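Local structure of esterase Rv0045c (Mycobacterium tuberculosis, 6WYN) at residues T100-L105 and A109-L114. The protein hydrolyses carboxylic esters, preferring short, straight-chain alkyl esters, and probably serves ester or lipid metabolism, although its physiological substrate is unknown. Residues are numbered along the deposited sequence; the frame is centred on the assembly and turned at random.
Sequences TVIVGL and ALAVDL
Ile102 of the helix reaches across to Ala109 and Ala111 of the strand, and this one side chain makes the whole contact from the helix side. The two pieces are the second half of a beta-alpha-beta unit in the alpha/beta-hydrolase fold: strand 85-88 leads into helix 99-105, and a three-residue connection leads on into strand 109-112, parallel to strand 85-88 and next to it in the sheet. In Ile102, CG1 lies anti to the carbonyl carbon (chi1 -72°) and the chain then runs on extended (chi2 176°), which carries CD1 out to the sheet. There the methyl meets two others: CD1 lies 3.9 Å from Ala111 CB and, a little farther off, 4.2 Å from Ala109 CB. Both alanines direct CB toward the helix, while Leu110 between them turns to the other face of the sheet, against Leu144 of helix 130-144. The small alanine side chains facing it are consistent with the close approach here, Ile102 CA lying 7.2 Å from Ala109 CA.

Away from CD1 the pairing soon opens out. Leu105 packs instead on Val324 and Arg325 of helix 317-328; Val103 lies on Trp78 of strand 73-78, which Ile102 also touches. The loose side is therefore no solvent face: Leu105 and Val103 are buried, as are all three touching residues. No hydrogen bond crosses between the segments. The strand's backbone is tied within the sheet, to Trp78 and Leu76 on one neighbour and to Val85 and Phe87 on the other, whereas the helix keeps its own bonds, among them Leu105 N to Val101 O at 2.8 Å.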
loop_
_atom_site.group_PDB
_atom_site.type_symbol
_atom_site.label_atom_id
_atom_site.label_comp_id
_atom_site.label_asym_id
_atom_site.label_seq_id
_atom_site.Cartn_x
_atom_site.Cartn_y
_atom_site.Cartn_z
ATOM N N THR A 100 -8.946 -0.663 7.690
ATOM C CA THR A 100 -9.027 -0.349 9.135
ATOM C C THR A 100 -8.675 1.101 9.288
ATOM O O THR A 100 -9.441 1.826 9.939
ATOM C CB THR A 100 -8.196 -1.298 10.000
ATOM O OG1 THR A 100 -8.738 -2.611 9.884
ATOM C CG2 THR A 100 -8.203 -0.853 11.452
ATOM N N VAL A 101 -7.564 1.530 8.693
ATOM C CA VAL A 101 -7.134 2.940 8.802
ATOM C C VAL A 101 -8.244 3.859 8.259
ATOM O O VAL A 101 -8.519 4.914 8.841
ATOM C CB VAL A 101 -5.773 3.146 8.110
ATOM C CG1 VAL A 101 -5.467 4.593 7.843
ATOM C CG2 VAL A 101 -4.639 2.511 8.895
ATOM N N ILE A 102 -8.776 3.552 7.079
ATOM C CA ILE A 102 -9.765 4.445 6.437
ATOM C C ILE A 102 -11.032 4.493 7.308
ATOM O O ILE A 102 -11.528 5.568 7.517
ATOM C CB ILE A 102 -9.978 4.003 4.984
ATOM C CG1 ILE A 102 -8.715 4.371 4.214
ATOM C CG2 ILE A 102 -11.217 4.633 4.375
ATOM C CD1 ILE A 102 -8.745 3.899 2.799
ATOM N N VAL A 103 -11.484 3.375 7.823
ATOM C CA VAL A 103 -12.722 3.300 8.658
ATOM C C VAL A 103 -12.473 4.110 9.937
ATOM O O VAL A 103 -13.306 4.967 10.294
ATOM C CB VAL A 103 -13.116 1.830 8.903
ATOM C CG1 VAL A 103 -14.146 1.640 10.039
ATOM C CG2 VAL A 103 -13.678 1.243 7.630
ATOM N N GLY A 104 -11.311 3.941 10.572
ATOM C CA GLY A 104 -10.965 4.720 11.772
ATOM C C GLY A 104 -10.811 6.189 11.521
ATOM O O GLY A 104 -11.162 7.015 12.424
ATOM N N LEU A 105 -10.191 6.573 10.420
ATOM C CA LEU A 105 -9.964 8.006 10.174
ATOM C C LEU A 105 -11.275 8.742 9.870
ATOM O O LEU A 105 -11.361 9.959 10.179
ATOM C CB LEU A 105 -8.967 8.106 9.036
ATOM C CG LEU A 105 -8.440 9.487 8.735
ATOM C CD1 LEU A 105 -7.642 10.015 9.915
ATOM C CD2 LEU A 105 -7.596 9.445 7.465
ATOM N N ALA A 109 -11.859 9.033 1.000
ATOM C CA ALA A 109 -10.519 8.541 0.594
ATOM C C ALA A 109 -10.575 7.682 -0.660
ATOM O O ALA A 109 -11.596 7.101 -0.908
ATOM C CB ALA A 109 -9.947 7.765 1.744
ATOM N N LEU A 110 -9.445 7.534 -1.351
ATOM C CA LEU A 110 -9.319 6.618 -2.504
ATOM C C LEU A 110 -8.152 5.703 -2.180
ATOM O O LEU A 110 -7.011 6.206 -2.050
ATOM C CB LEU A 110 -9.102 7.413 -3.795
ATOM C CG LEU A 110 -9.227 6.586 -5.071
ATOM C CD1 LEU A 110 -10.669 6.201 -5.321
ATOM C CD2 LEU A 110 -8.680 7.315 -6.298
ATOM N N ALA A 111 -8.421 4.424 -2.076
ATOM C CA ALA A 111 -7.386 3.396 -1.887
ATOM C C ALA A 111 -7.214 2.657 -3.217
ATOM O O ALA A 111 -8.102 1.932 -3.660
ATOM C CB ALA A 111 -7.752 2.505 -0.726
ATOM N N VAL A 112 -6.064 2.899 -3.817
ATOM C CA VAL A 112 -5.868 2.385 -5.185
ATOM C C VAL A 112 -5.198 1.025 -5.217
ATOM O O VAL A 112 -4.349 0.791 -4.385
ATOM C CB VAL A 112 -5.022 3.387 -5.986
ATOM C CG1 VAL A 112 -4.873 2.933 -7.406
ATOM C CG2 VAL A 112 -5.606 4.788 -5.938
ATOM N N ASP A 113 -5.627 0.169 -6.139
ATOM C CA ASP A 113 -4.881 -1.077 -6.440
ATOM C C ASP A 113 -3.756 -0.724 -7.422
ATOM O O ASP A 113 -4.055 -0.222 -8.493
ATOM C CB ASP A 113 -5.763 -2.178 -7.019
ATOM C CG ASP A 113 -6.745 -2.842 -6.052
ATOM O OD1 ASP A 113 -6.410 -2.935 -4.845
ATOM O OD2 ASP A 113 -7.850 -3.287 -6.510
ATOM N N LEU A 114 -2.500 -0.880 -7.009
ATOM C CA LEU A 114 -1.339 -0.665 -7.870
ATOM C C LEU A 114 -1.439 -1.654 -9.036
ATOM O O LEU A 114 -1.937 -2.748 -8.884
ATOM C CB LEU A 114 -0.037 -0.873 -7.089
ATOM C CG LEU A 114 0.289 0.150 -5.995
ATOM C CD1 LEU A 114 1.618 -0.227 -5.413
ATOM C CD2 LEU A 114 0.281 1.600 -6.497
#